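Long-range contacts in probable FAD-dependent oxidoreductase PA4991 (Pseudomonas aeruginosa PAO1, PDB 5EZ7), which probably functions as an FAD-dependent oxidoreductase of the DAO family whose physiological substrate is unknown: residues 134-139 against 239-244; 4-9 against 32-37; 66-71 against 326-331. All coordinates share one frame; numbering follows the deposited sequence.

Interaction 1 of 3, residues 134-139 against 239-244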
loop_
_atom_site.group_PDB
_atom_site.type_symbol
_atom_site.label_atom_id
_atom_site.label_comp_id
_atom_site.label_asym_id
_atom_site.label_seq_id
_atom_site.Cartn_x
_atom_site.Cartn_y
_atom_site.Cartn_z
ATOM N N LEU A 134 -1.006 23.170 -15.631
ATOM C CA LEU A 134 -1.607 21.873 -16.036
ATOM C C LEU A 134 -0.566 20.808 -16.074
ATOM O O LEU A 134 0.570 21.099 -16.437
ATOM C CB LEU A 134 -2.230 21.914 -17.422
ATOM C CG LEU A 134 -3.520 22.736 -17.520
ATOM C CD1 LEU A 134 -3.796 23.233 -18.936
ATOM C CD2 LEU A 134 -4.690 21.930 -16.962
ATOM N N PRO A 135 -0.953 19.554 -15.725
ATOM C CA PRO A 135 -0.024 18.420 -15.950
ATOM C C PRO A 135 0.460 18.364 -17.421
ATOM O O PRO A 135 -0.328 18.708 -18.342
ATOM C CB PRO A 135 -0.854 17.185 -15.601
ATOM C CG PRO A 135 -2.013 17.685 -14.793
ATOM C CD PRO A 135 -2.235 19.122 -15.124
ATOM N N PRO A 136 1.743 17.978 -17.639
ATOM C CA PRO A 136 2.324 17.917 -18.991
ATOM C C PRO A 136 1.435 17.261 -20.067
ATOM O O PRO A 136 1.308 17.788 -21.173
ATOM C CB PRO A 136 3.601 17.099 -18.759
ATOM C CG PRO A 136 4.041 17.517 -17.393
ATOM C CD PRO A 136 2.758 17.634 -16.609
ATOM N N ALA A 137 0.801 16.144 -19.708
ATOM C CA ALA A 137 -0.080 15.401 -20.609
ATOM C C ALA A 137 -1.391 16.128 -20.994
ATOM O O ALA A 137 -2.090 15.675 -21.899
ATOM C CB ALA A 137 -0.391 14.030 -20.007
ATOM N N LEU A 138 -1.734 17.211 -20.290
ATOM C CA LEU A 138 -2.910 18.026 -20.593
ATOM C C LEU A 138 -2.589 19.460 -21.083
ATOM O O LEU A 138 -3.489 20.304 -21.155
ATOM C CB LEU A 138 -3.768 18.101 -19.329
ATOM C CG LEU A 138 -4.248 16.801 -18.720
ATOM C CD1 LEU A 138 -5.029 17.124 -17.481
ATOM C CD2 LEU A 138 -5.133 16.042 -19.686
ATOM N N ARG A 139 -1.323 19.729 -21.408
ATOM C CA ARG A 139 -0.927 21.052 -21.896
ATOM C C ARG A 139 -1.336 21.325 -23.317
ATOM O O ARG A 139 -1.427 22.470 -23.691
ATOM C CB ARG A 139 0.571 21.309 -21.711
ATOM C CG ARG A 139 0.888 21.946 -20.365
ATOM C CD ARG A 139 2.349 21.797 -19.974
ATOM N NE ARG A 139 2.508 21.817 -18.517
ATOM C CZ ARG A 139 3.597 21.438 -17.854
ATOM N NH1 ARG A 139 4.671 20.982 -18.488
ATOM N NH2 ARG A 139 3.610 21.504 -16.527
ATOM N N LEU A 239 5.017 9.052 -23.807
ATOM C CA LEU A 239 4.122 9.406 -22.726
ATOM C C LEU A 239 4.622 10.673 -22.015
ATOM O O LEU A 239 5.792 10.958 -22.034
ATOM C CB LEU A 239 3.944 8.265 -21.739
ATOM C CG LEU A 239 3.566 6.940 -22.365
ATOM C CD1 LEU A 239 3.436 5.914 -21.238
ATOM C CD2 LEU A 239 2.302 7.005 -23.199
ATOM N N LYS A 240 3.690 11.469 -21.509
ATOM C CA LYS A 240 3.991 12.645 -20.731
ATOM C C LYS A 240 3.376 12.417 -19.348
ATOM O O LYS A 240 2.330 11.748 -19.227
ATOM C CB LYS A 240 3.439 13.896 -21.399
ATOM C CG LYS A 240 4.035 14.130 -22.782
ATOM C CD LYS A 240 3.937 15.587 -23.213
ATOM C CE LYS A 240 4.496 15.860 -24.609
ATOM N NZ LYS A 240 3.475 15.645 -25.694
ATOM N N PRO A 241 4.042 12.940 -18.302
ATOM C CA PRO A 241 3.554 12.686 -16.940
ATOM C C PRO A 241 2.088 13.176 -16.705
ATOM O O PRO A 241 1.678 14.241 -17.184
ATOM C CB PRO A 241 4.535 13.420 -16.039
ATOM C CG PRO A 241 5.655 13.876 -16.905
ATOM C CD PRO A 241 5.258 13.782 -18.341
ATOM N N LEU A 242 1.350 12.353 -15.972
ATOM C CA LEU A 242 -0.014 12.540 -15.667
ATOM C C LEU A 242 -0.405 11.735 -14.413
ATOM O O LEU A 242 -0.083 10.502 -14.280
ATOM C CB LEU A 242 -0.818 12.023 -16.826
ATOM C CG LEU A 242 -2.331 12.094 -16.713
ATOM C CD1 LEU A 242 -2.835 13.520 -16.391
ATOM C CD2 LEU A 242 -2.858 11.567 -18.023
ATOM N N TYR A 243 -1.110 12.417 -13.510
ATOM C CA TYR A 243 -1.609 11.813 -12.259
ATOM C C TYR A 243 -3.024 12.353 -12.050
ATOM O O TYR A 243 -3.176 13.500 -11.639
ATOM C CB TYR A 243 -0.684 12.171 -11.085
ATOM C CG TYR A 243 0.749 11.776 -11.365
ATOM C CD1 TYR A 243 1.613 12.605 -12.087
ATOM C CD2 TYR A 243 1.228 10.546 -10.955
ATOM C CE1 TYR A 243 2.917 12.203 -12.356
ATOM C CE2 TYR A 243 2.516 10.145 -11.230
ATOM C CZ TYR A 243 3.351 10.962 -11.930
ATOM O OH TYR A 243 4.622 10.498 -12.193
ATOM N N ALA A 244 -4.056 11.569 -12.373
ATOM C CA ALA A 244 -5.390 12.129 -12.424
ATOM C C ALA A 244 -6.524 11.118 -12.344
ATOM O O ALA A 244 -6.393 10.003 -12.811
ATOM C CB ALA A 244 -5.532 12.975 -13.689
#

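Interaction 2 of 3, residues 4-9 against 32-37. With FAD (flavin-adenine dinucleotide), chain B.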
loop_
_atom_site.group_PDB
_atom_site.type_symbol
_atom_site.label_atom_id
_atom_site.label_comp_id
_atom_site.label_asym_id
_atom_site.label_seq_id
_atom_site.Cartn_x
_atom_site.Cartn_y
_atom_site.Cartn_z
ATOM N N GLN A 4 18.462 -19.986 17.096
ATOM C CA GLN A 4 18.561 -19.172 18.325
ATOM C C GLN A 4 17.210 -18.533 18.660
ATOM O O GLN A 4 16.617 -17.824 17.814
ATOM C CB GLN A 4 19.622 -18.088 18.125
ATOM C CG GLN A 4 20.018 -17.288 19.360
ATOM C CD GLN A 4 21.075 -16.222 19.027
ATOM O OE1 GLN A 4 22.026 -16.467 18.275
ATOM N NE2 GLN A 4 20.890 -15.026 19.560
ATOM N N ALA A 5 16.704 -18.791 19.858
ATOM C CA ALA A 5 15.397 -18.248 20.224
ATOM C C ALA A 5 15.432 -16.721 20.316
ATOM O O ALA A 5 16.461 -16.148 20.651
ATOM C CB ALA A 5 14.923 -18.839 21.534
ATOM N N LEU A 6 14.318 -16.069 20.007
ATOM C CA LEU A 6 14.255 -14.618 20.050
ATOM C C LEU A 6 13.188 -14.135 21.006
ATOM O O LEU A 6 12.249 -14.845 21.315
ATOM C CB LEU A 6 13.958 -14.026 18.678
ATOM C CG LEU A 6 14.834 -14.400 17.469
ATOM C CD1 LEU A 6 14.458 -13.528 16.272
ATOM C CD2 LEU A 6 16.323 -14.270 17.752
ATOM N N SER A 7 13.336 -12.879 21.403
ATOM C CA SER A 7 12.470 -12.220 22.360
ATOM C C SER A 7 12.360 -10.753 21.908
ATOM O O SER A 7 13.389 -10.132 21.653
ATOM C CB SER A 7 13.138 -12.377 23.733
ATOM O OG SER A 7 12.624 -11.523 24.706
ATOM N N THR A 8 11.143 -10.238 21.720
ATOM C CA THR A 8 10.902 -8.808 21.480
ATOM C C THR A 8 9.617 -8.363 22.158
ATOM O O THR A 8 8.988 -9.137 22.886
ATOM C CB THR A 8 10.769 -8.412 19.956
ATOM O OG1 THR A 8 9.889 -9.332 19.267
ATOM C CG2 THR A 8 12.139 -8.271 19.318
ATOM N N ASP A 9 9.231 -7.111 21.883
ATOM C CA ASP A 9 7.985 -6.566 22.332
ATOM C C ASP A 9 6.859 -6.875 21.377
ATOM O O ASP A 9 5.872 -7.425 21.820
ATOM C CB ASP A 9 8.115 -5.059 22.575
ATOM C CG ASP A 9 9.195 -4.723 23.642
ATOM O OD1 ASP A 9 9.278 -5.421 24.699
ATOM O OD2 ASP A 9 9.964 -3.773 23.383
ATOM N N ALA A 32 11.090 -2.792 20.831
ATOM C CA ALA A 32 11.858 -3.733 20.045
ATOM C C ALA A 32 10.858 -4.564 19.220
ATOM O O ALA A 32 9.793 -4.932 19.712
ATOM C CB ALA A 32 12.677 -4.621 20.981
ATOM N N THR A 33 11.199 -4.861 17.981
ATOM C CA THR A 33 10.310 -5.566 17.056
ATOM C C THR A 33 11.038 -6.601 16.214
ATOM O O THR A 33 12.253 -6.521 16.022
ATOM C CB THR A 33 9.654 -4.592 16.064
ATOM O OG1 THR A 33 10.664 -3.957 15.251
ATOM C CG2 THR A 33 8.859 -3.564 16.760
ATOM N N VAL A 34 10.283 -7.583 15.741
ATOM C CA VAL A 34 10.664 -8.418 14.617
ATOM C C VAL A 34 9.541 -8.334 13.587
ATOM O O VAL A 34 8.353 -8.409 13.966
ATOM C CB VAL A 34 10.847 -9.880 15.067
ATOM C CG1 VAL A 34 11.001 -10.827 13.884
ATOM C CG2 VAL A 34 12.083 -10.000 15.969
ATOM N N LEU A 35 9.901 -8.203 12.303
ATOM C CA LEU A 35 8.920 -8.192 11.218
ATOM C C LEU A 35 9.232 -9.331 10.283
ATOM O O LEU A 35 10.316 -9.394 9.695
ATOM C CB LEU A 35 8.941 -6.872 10.464
ATOM C CG LEU A 35 7.783 -6.631 9.479
ATOM C CD1 LEU A 35 7.662 -5.150 9.096
ATOM C CD2 LEU A 35 7.900 -7.464 8.204
ATOM N N VAL A 36 8.235 -10.185 10.105
ATOM C CA VAL A 36 8.385 -11.446 9.411
ATOM C C VAL A 36 7.663 -11.322 8.097
ATOM O O VAL A 36 6.492 -10.948 8.086
ATOM C CB VAL A 36 7.763 -12.617 10.223
ATOM C CG1 VAL A 36 7.879 -13.929 9.451
ATOM C CG2 VAL A 36 8.482 -12.762 11.552
ATOM N N GLU A 37 8.367 -11.632 7.010
ATOM C CA GLU A 37 7.826 -11.595 5.630
ATOM C C GLU A 37 8.226 -12.883 4.899
ATOM O O GLU A 37 9.376 -13.319 4.985
ATOM C CB GLU A 37 8.361 -10.357 4.895
ATOM C CG GLU A 37 8.224 -10.407 3.387
ATOM C CD GLU A 37 6.771 -10.262 2.967
ATOM O OE1 GLU A 37 6.241 -11.176 2.255
ATOM O OE2 GLU A 37 6.204 -9.197 3.353
HETATM P PA FAD B . 0.161 -6.004 1.364
HETATM O O1A FAD B . 0.869 -4.906 0.639
HETATM O O2A FAD B . -0.615 -7.045 0.607
HETATM O O5B FAD B . 1.244 -6.706 2.286
HETATM C C5B FAD B . 1.004 -7.935 2.942
HETATM C C4B FAD B . 2.360 -8.588 3.105
HETATM O O4B FAD B . 2.227 -9.752 3.938
HETATM C C3B FAD B . 2.943 -9.019 1.756
HETATM O O3B FAD B . 4.238 -8.449 1.553
HETATM C C2B FAD B . 2.986 -10.532 1.862
HETATM O O2B FAD B . 4.069 -11.151 1.172
HETATM C C1B FAD B . 3.041 -10.760 3.375
HETATM N N9A FAD B . 2.510 -12.065 3.786
HETATM C C8A FAD B . 1.388 -12.652 3.334
HETATM N N7A FAD B . 1.222 -13.845 3.930
HETATM C C5A FAD B . 2.238 -14.026 4.782
HETATM C C6A FAD B . 2.648 -15.090 5.709
HETATM N N6A FAD B . 1.880 -16.184 5.821
HETATM N N1A FAD B . 3.769 -14.917 6.429
HETATM C C2A FAD B . 4.518 -13.807 6.301
HETATM N N3A FAD B . 4.206 -12.793 5.467
HETATM C C4A FAD B . 3.095 -12.855 4.693
HETATM N N1 FAD B . -4.369 2.744 -1.780
HETATM C C2 FAD B . -4.168 4.079 -1.797
HETATM O O2 FAD B . -4.226 4.716 -0.718
HETATM N N3 FAD B . -3.907 4.752 -2.931
HETATM C C4 FAD B . -3.834 4.150 -4.115
HETATM O O4 FAD B . -3.578 4.792 -5.153
HETATM C C4X FAD B . -4.039 2.698 -4.177
HETATM N N5 FAD B . -3.980 2.034 -5.347
HETATM C C5X FAD B . -4.158 0.702 -5.390
HETATM C C6 FAD B . -4.072 0.053 -6.615
HETATM C C7 FAD B . -4.245 -1.313 -6.703
HETATM C C7M FAD B . -4.129 -1.993 -8.034
HETATM C C8 FAD B . -4.500 -2.099 -5.469
HETATM C C8M FAD B . -4.685 -3.601 -5.496
HETATM C C9 FAD B . -4.596 -1.448 -4.253
HETATM C C9A FAD B . -4.437 -0.068 -4.150
HETATM N N10 FAD B . -4.520 0.629 -2.912
HETATM C C10 FAD B . -4.311 2.013 -2.897
HETATM C "C1'" FAD B . -4.762 -0.062 -1.656
HETATM C "C2'" FAD B . -3.419 -0.484 -1.086
HETATM O "O2'" FAD B . -2.569 -1.042 -2.097
HETATM C "C3'" FAD B . -3.601 -1.465 0.064
HETATM O "O3'" FAD B . -4.654 -0.980 0.921
HETATM C "C4'" FAD B . -2.313 -1.605 0.871
HETATM O "O4'" FAD B . -1.158 -1.600 0.030
HETATM C "C5'" FAD B . -2.299 -2.891 1.675
HETATM O "O5'" FAD B . -1.148 -2.895 2.530
HETATM P P FAD B . -0.841 -4.197 3.403
HETATM O O1P FAD B . 0.553 -4.075 3.961
HETATM O O2P FAD B . -2.001 -4.368 4.316
HETATM O O3P FAD B . -0.966 -5.385 2.333
#

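Interaction 3 of 3, residues 66-71 against 326-331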
loop_
_atom_site.group_PDB
_atom_site.type_symbol
_atom_site.label_atom_id
_atom_site.label_comp_id
_atom_site.label_asym_id
_atom_site.label_seq_id
_atom_site.Cartn_x
_atom_site.Cartn_y
_atom_site.Cartn_z
ATOM N N THR A 66 -17.823 14.412 8.332
ATOM C CA THR A 66 -16.476 13.850 8.298
ATOM C C THR A 66 -16.173 12.989 9.536
ATOM O O THR A 66 -15.016 12.873 9.910
ATOM C CB THR A 66 -15.406 14.977 8.132
ATOM O OG1 THR A 66 -14.107 14.410 7.887
ATOM C CG2 THR A 66 -15.370 15.951 9.367
ATOM N N GLY A 67 -17.194 12.378 10.153
ATOM C CA GLY A 67 -17.018 11.531 11.355
ATOM C C GLY A 67 -16.040 10.372 11.158
ATOM O O GLY A 67 -14.922 10.407 11.686
ATOM N N ALA A 68 -16.464 9.354 10.402
ATOM C CA ALA A 68 -15.581 8.262 9.930
ATOM C C ALA A 68 -14.561 8.801 8.913
ATOM O O ALA A 68 -13.347 8.575 9.033
ATOM C CB ALA A 68 -16.408 7.133 9.311
ATOM N N SER A 69 -15.074 9.557 7.941
ATOM C CA SER A 69 -14.260 10.223 6.914
ATOM C C SER A 69 -13.226 11.265 7.440
ATOM O O SER A 69 -12.537 11.891 6.621
ATOM C CB SER A 69 -15.189 10.867 5.853
ATOM O OG SER A 69 -14.581 10.927 4.575
ATOM N N GLU A 70 -13.114 11.461 8.764
ATOM C CA GLU A 70 -12.035 12.293 9.328
ATOM C C GLU A 70 -10.658 11.668 9.102
ATOM O O GLU A 70 -9.711 12.396 8.798
ATOM C CB GLU A 70 -12.220 12.594 10.839
ATOM C CG GLU A 70 -11.710 13.980 11.275
ATOM C CD GLU A 70 -12.567 14.639 12.357
ATOM O OE1 GLU A 70 -12.606 14.109 13.488
ATOM O OE2 GLU A 70 -13.201 15.692 12.086
ATOM N N ALA A 71 -10.548 10.340 9.247
ATOM C CA ALA A 71 -9.240 9.685 9.278
ATOM C C ALA A 71 -8.500 9.872 7.950
ATOM O O ALA A 71 -7.379 10.361 7.927
ATOM C CB ALA A 71 -9.387 8.222 9.628
ATOM N N LEU A 326 -17.047 -2.198 11.101
ATOM C CA LEU A 326 -16.173 -1.255 10.370
ATOM C C LEU A 326 -16.629 0.178 10.497
ATOM O O LEU A 326 -17.820 0.440 10.595
ATOM C CB LEU A 326 -16.238 -1.473 8.843
ATOM C CG LEU A 326 -15.411 -2.500 8.095
ATOM C CD1 LEU A 326 -15.943 -3.862 8.408
ATOM C CD2 LEU A 326 -15.499 -2.273 6.591
ATOM N N ARG A 327 -15.671 1.096 10.396
ATOM C CA ARG A 327 -15.909 2.483 10.001
ATOM C C ARG A 327 -15.280 2.653 8.616
ATOM O O ARG A 327 -14.087 2.394 8.457
ATOM C CB ARG A 327 -15.245 3.426 11.000
ATOM C CG ARG A 327 -15.990 3.532 12.310
ATOM C CD ARG A 327 -15.333 4.525 13.231
ATOM N NE ARG A 327 -16.225 4.832 14.344
ATOM C CZ ARG A 327 -16.098 5.872 15.176
ATOM N NH1 ARG A 327 -15.085 6.732 15.056
ATOM N NH2 ARG A 327 -16.990 6.048 16.152
ATOM N N PRO A 328 -16.058 3.060 7.603
ATOM C CA PRO A 328 -15.544 3.042 6.229
ATOM C C PRO A 328 -14.177 3.695 5.868
ATOM O O PRO A 328 -13.255 2.958 5.459
ATOM C CB PRO A 328 -16.697 3.646 5.434
ATOM C CG PRO A 328 -17.889 3.107 6.142
ATOM C CD PRO A 328 -17.533 3.157 7.613
ATOM N N ASP A 329 -13.985 5.012 5.981
ATOM C CA ASP A 329 -12.677 5.585 5.495
ATOM C C ASP A 329 -11.599 5.490 6.581
ATOM O O ASP A 329 -10.931 6.473 6.898
ATOM C CB ASP A 329 -12.817 7.050 5.043
ATOM C CG ASP A 329 -13.880 7.259 3.943
ATOM O OD1 ASP A 329 -13.928 6.461 2.991
ATOM O OD2 ASP A 329 -14.650 8.258 4.016
ATOM N N ASN A 330 -11.468 4.294 7.163
ATOM C CA ASN A 330 -10.567 4.016 8.316
ATOM C C ASN A 330 -9.868 2.698 8.116
ATOM O O ASN A 330 -10.355 1.820 7.384
ATOM C CB ASN A 330 -11.320 3.930 9.639
ATOM C CG ASN A 330 -12.008 5.221 10.006
ATOM O OD1 ASN A 330 -11.478 6.011 10.785
ATOM N ND2 ASN A 330 -13.194 5.448 9.442
ATOM N N ALA A 331 -8.714 2.560 8.754
ATOM C CA ALA A 331 -8.069 1.279 8.844
ATOM C C ALA A 331 -8.978 0.410 9.691
ATOM O O ALA A 331 -9.812 0.928 10.419
ATOM C CB ALA A 331 -6.707 1.422 9.512
#

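Interaction 1 of 3, residues 134-139 against 239-244
Leu242 CG lies anti to its backbone N (chi1 179°), and chi2 of 54° sets the methyls, CD2 lying 4.0 Å from Ala137 CB. Lys240 CB rests against the backbone N and CA of the same alanine; its CG stands anti to the carbonyl carbon, and from there the chain leads away. Two connecting loops of the eight-stranded mixed sheet meet here. Segment 134-139 makes a short 3-10 turn at Pro136 and Ala137 between strands 127-129 and 146-149. The other loop, residues 239-244, leads from strand 224-236 into strand 244-246. One backbone bond ties them, from Ala137 N to Pro241 O at 3.3 Å, fairly straight at 154°. The two proline rings beside this bond are crossed at about a right angle, Pro136 CB resting 3.7 Å from Pro241 CD. On the buried side Ala137 CB lies 3.8 Å from Leu242 CB, and Leu242 CD1 is 4.3 Å from Leu138 CG. Leu300 touches both of these leucines, and Trp104 of strand 102-105 also packs on Leu138. Lys240 CD is 4.0 Å from Pro136 O. Trp302 NE1 bonds to Ala137 O and Trp269 NE1 to Lys240 O. The methyl of Ala137 sits close to two carbonyl oxygens at once, Lys240 O at 3.6 Å and Pro241 O at 3.5 Å.

Interaction 2 of 3, residues 4-9 against 32-37
Asp9 and Ala32 hold each other by two hydrogen bonds where the chain leaving strand 6-7 of a four-stranded sheet meets the start of strand 33-37 in the Rossmann-type FAD-binding sheet. The side-chain bond is the straighter of the two: Ala32 N meets Asp9 OD2 at 3.0 Å with an angle of 171°, on the anti side of the carboxylate and 25° out of its plane. In return Asp9 N reaches Ala32 O at 3.1 Å, the donor standing above the carbonyl plane. The other carboxylate oxygen, OD1, is taken by His371, Ser369 and Gln200, so both ends of the group are engaged.

Van der Waals contacts continue the seam. Thr8 CG2 stands anti to the carbonyl carbon, which sets it 3.7 Å from Thr33 C and 3.8 Å from Val34 CG2, the Thr8 and Val34 side chains crossing at about a right angle. Leu6 CD1 is 4.3 Å from the same Val34 CG2. The hydroxyl OG1 of Thr8 is buried with no partner in the model.

Ligand binding belongs to the far end of strand 33-37. Glu37, bent at chi2, spans the ribose diol of FAD. The separation of its OE1 from O2B is too short to be trusted in detail, whereas OE2, which also takes Gly15 N, accepts a bond from FAD O3B at 2.8 Å.

Interaction 3 of 3, residues 66-71 against 326-331
Ser69 and Asp329 bring the two backbones to within 5.1 Å, CA to CA, and the segments drift apart on either side of that point, to 5.8 Å between the CA atoms of Ala68 and Arg327 and 5.9 Å between those of Ala71 and Asn330. Segment 66-71 is a loop that runs into helix 70-73. Segment 326-331 has no regular structure but folds sharply at Asp329, the centre of an inverse gamma turn, with a weak bond from Asn330 N to Pro328 O closing it. From this turn the CB of Asp329 points toward the loop.

A serine-carboxylate bond carries the polar part of the contact. Ser69 OG, placed anti to its backbone N (chi1 -151°), donates to Asp329 OD2 at 2.7 Å, meeting the oxygen on its anti side and 27° out of the carboxylate plane. Asn330 adds a second, weaker link: its ND2 bonds to Ala68 O at 3.2 Å with a bent angle of 133°, and weakly to Arg327 O of its own segment. The amide therefore bridges the two loops, while its other atom, OD1, lies 3.3 Å from Ala71 CB and takes a weak bond from Arg356. Apolar contact is slight: Ala68 CB reaches Arg327 CB at 4.2 Å.

The pairing is a largely surface one. It joins the start of helix 70-73, just after an unmodelled stretch of chain, to the loop between strands 309-320 and 332-336, and it borders helix 350-364: Asp352 of that helix touches Ala71 and Asn330 and accepts a bond from Ala331 N, while Phe353 and Arg356 pack on Ala331.

The three contacts are well separated within the one subunit, which binds one FAD. Interactions 1 and 2 lie on opposite sides of the chain's centre, their own centres 45 Å apart, and interaction 3 is about 31 Å from interaction 1 and 32 Å from interaction 2, centre to centre. None touches another. Only interaction 2 has a cofactor-binding residue within its segments, Glu37, at the end of strand 33-37 away from the contact with 4-9. The others stand back: the side chain of Asp329 in interaction 3 is about 11 Å from FAD, and that of Leu242 in interaction 1 about 14 Å. In sequence, interaction 1 falls between the two segments of interaction 3, whereas interaction 2 precedes both.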